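PDB 6BN2: acetyl-CoA acetyltransferase from Elizabethkingia anophelis NUHP1, which probably catalyses the reversible condensation of two acetyl-CoA molecules to acetoacetyl-CoA and free CoA, as a thiolase with an acyl-cysteine intermediate. Local coordinates for residues F321-A326 with A333-L338. Residues are numbered along the deposited sequence; the frame is centred on the assembly and turned at random.
Sequences FEFNEA and ANNKIL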
loop_
_atom_site.group_PDB
_atom_site.type_symbol
_atom_site.label_atom_id
_atom_site.label_comp_id
_atom_site.label_asym_id
_atom_site.label_seq_id
_atom_site.Cartn_x
_atom_site.Cartn_y
_atom_site.Cartn_z
ATOM N N PHE A 321 12.202 -19.508 15.177
ATOM C CA PHE A 321 11.538 -18.210 15.101
ATOM C C PHE A 321 12.426 -17.222 14.365
ATOM O O PHE A 321 13.653 -17.250 14.513
ATOM C CB PHE A 321 11.267 -17.613 16.490
ATOM C CG PHE A 321 10.426 -18.476 17.380
ATOM C CD1 PHE A 321 11.007 -19.502 18.120
ATOM C CD2 PHE A 321 9.061 -18.239 17.512
ATOM C CE1 PHE A 321 10.240 -20.295 18.972
ATOM C CE2 PHE A 321 8.277 -19.031 18.360
ATOM C CZ PHE A 321 8.868 -20.055 19.089
ATOM N N GLU A 322 11.794 -16.304 13.626
ATOM C CA GLU A 322 12.479 -15.125 13.096
ATOM C C GLU A 322 11.715 -13.916 13.599
ATOM O O GLU A 322 10.577 -13.691 13.178
ATOM C CB GLU A 322 12.526 -15.125 11.567
ATOM C CG GLU A 322 13.517 -16.095 10.979
ATOM C CD GLU A 322 14.941 -15.578 11.056
ATOM O OE1 GLU A 322 15.843 -16.404 11.309
ATOM O OE2 GLU A 322 15.164 -14.365 10.853
ATOM N N PHE A 323 12.314 -13.165 14.518
ATOM C CA PHE A 323 11.770 -11.900 15.007
ATOM C C PHE A 323 12.665 -10.781 14.497
ATOM O O PHE A 323 13.861 -10.765 14.808
ATOM C CB PHE A 323 11.740 -11.857 16.535
ATOM C CG PHE A 323 10.579 -12.554 17.155
ATOM C CD1 PHE A 323 9.375 -11.888 17.331
ATOM C CD2 PHE A 323 10.706 -13.844 17.636
ATOM C CE1 PHE A 323 8.293 -12.521 17.937
ATOM C CE2 PHE A 323 9.635 -14.480 18.233
ATOM C CZ PHE A 323 8.429 -13.823 18.383
ATOM N N ASN A 324 12.098 -9.832 13.746
ATOM C CA ASN A 324 12.971 -8.823 13.169
ATOM C C ASN A 324 13.632 -7.986 14.258
ATOM O O ASN A 324 12.989 -7.576 15.228
ATOM C CB ASN A 324 12.231 -7.907 12.207
ATOM C CG ASN A 324 13.202 -7.121 11.328
ATOM O OD1 ASN A 324 14.041 -7.708 10.630
ATOM N ND2 ASN A 324 13.107 -5.800 11.373
ATOM N N GLU A 325 14.936 -7.750 14.092
ATOM C CA GLU A 325 15.748 -7.068 15.103
ATOM C C GLU A 325 15.837 -5.575 14.799
ATOM O O GLU A 325 16.897 -5.049 14.490
ATOM C CB GLU A 325 17.157 -7.671 15.145
ATOM C CG GLU A 325 17.216 -9.156 15.287
ATOM C CD GLU A 325 18.642 -9.687 15.310
ATOM O OE1 GLU A 325 19.576 -8.953 14.919
ATOM O OE2 GLU A 325 18.834 -10.860 15.702
ATOM N N ALA A 326 14.701 -4.876 14.897
ATOM C CA ALA A 326 14.756 -3.433 14.674
ATOM C C ALA A 326 15.761 -2.785 15.619
ATOM O O ALA A 326 16.490 -1.859 15.238
ATOM C CB ALA A 326 13.364 -2.817 14.840
ATOM N N ALA A 333 13.394 -8.087 24.265
ATOM C CA ALA A 333 12.121 -7.915 24.964
ATOM C C ALA A 333 11.103 -8.964 24.537
ATOM O O ALA A 333 10.429 -9.564 25.382
ATOM C CB ALA A 333 11.555 -6.515 24.708
ATOM N N ASN A 334 10.966 -9.199 23.231
ATOM C CA ASN A 334 9.995 -10.200 22.799
ATOM C C ASN A 334 10.415 -11.609 23.214
ATOM O O ASN A 334 9.558 -12.423 23.572
ATOM C CB ASN A 334 9.757 -10.096 21.292
ATOM C CG ASN A 334 8.935 -8.859 20.936
ATOM O OD1 ASN A 334 7.746 -8.777 21.255
ATOM N ND2 ASN A 334 9.575 -7.876 20.323
ATOM N N ASN A 335 11.719 -11.921 23.203
ATOM C CA ASN A 335 12.152 -13.224 23.720
ATOM C C ASN A 335 11.777 -13.372 25.186
ATOM O O ASN A 335 11.314 -14.437 25.618
ATOM C CB ASN A 335 13.672 -13.405 23.564
ATOM C CG ASN A 335 14.094 -13.729 22.145
ATOM O OD1 ASN A 335 13.263 -13.843 21.248
ATOM N ND2 ASN A 335 15.410 -13.882 21.939
ATOM N N LYS A 336 11.985 -12.308 25.969
ATOM C CA LYS A 336 11.739 -12.347 27.403
ATOM C C LYS A 336 10.253 -12.505 27.701
ATOM O O LYS A 336 9.866 -13.283 28.583
ATOM C CB LYS A 336 12.281 -11.051 28.013
ATOM C CG LYS A 336 12.805 -11.115 29.402
ATOM C CD LYS A 336 13.340 -9.729 29.786
ATOM C CE LYS A 336 13.824 -9.698 31.221
ATOM N NZ LYS A 336 14.442 -8.389 31.558
ATOM N N ILE A 337 9.415 -11.764 26.975
ATOM C CA ILE A 337 7.974 -11.785 27.213
ATOM C C ILE A 337 7.399 -13.148 26.876
ATOM O O ILE A 337 6.563 -13.679 27.612
ATOM C CB ILE A 337 7.299 -10.675 26.392
ATOM C CG1 ILE A 337 7.692 -9.308 26.954
ATOM C CG2 ILE A 337 5.773 -10.856 26.370
ATOM C CD1 ILE A 337 7.317 -8.163 25.992
ATOM N N LEU A 338 7.826 -13.723 25.752
ATOM C CA LEU A 338 7.324 -15.012 25.295
ATOM C C LEU A 338 8.073 -16.187 25.900
ATOM O O LEU A 338 7.644 -17.331 25.718
ATOM C CB LEU A 338 7.406 -15.095 23.763
ATOM C CG LEU A 338 6.514 -14.115 23.010
ATOM C CD1 LEU A 338 6.893 -14.105 21.521
ATOM C CD2 LEU A 338 5.052 -14.490 23.206
#
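Phe323, the last residue of strand 321-323, faces Asn334 of helix 333-338 with their CA atoms 8.2 Å apart, the nearest pair of CA atoms across the two segments. The strand and helix axes pass 10.8 Å from each other, and their N-to-C directions differ by 132°, so the chain leaves the strand, turns through a short loop and comes back as a helix packed on the sheet. Only side chains bridge this gap, and one aromatic ring does most of the work.

The ring of Phe323 reaches across to the last turn of the helix. In the conformer described (a second is modelled), CG lies beside the backbone N and anti to the carbonyl carbon (chi1 -81°), which brings CZ to within 3.5 Å of Leu338 CD1, while CE1 stays 4.2 Å from the same methyl. The leucine thus meets the far end of the ring through a single branch. One helical turn earlier, Asn334 presents its aliphatic part, with CB 4.4 Å from Phe323 CD1; at the other ortho carbon, on the same side of the ring plane, Asn335 OD1 stands 4.4 Å from Phe323 CD2.

The amide of Asn334 is engaged elsewhere: its ND2 donates to the carbonyl oxygens of Thr297 and Val330, and its OD1 receives a weak bond from Ala301 N. Pro300 and Leu304 of helix 300-311 also touch Phe323, as does Ala384 of the neighbouring strand 380-387.

This is strand-to-helix packing within the C-terminal half of the thiolase fold, where strand 320-323 is outermost within this chain's mixed sheet. Because the closest meeting is of ring carbons with a methyl, and no polar bond joins the segments, cohesion is van der Waals in character, whereas the buried Asn334 amide binds its own helix at Val330 and the neighbouring chain at Thr297.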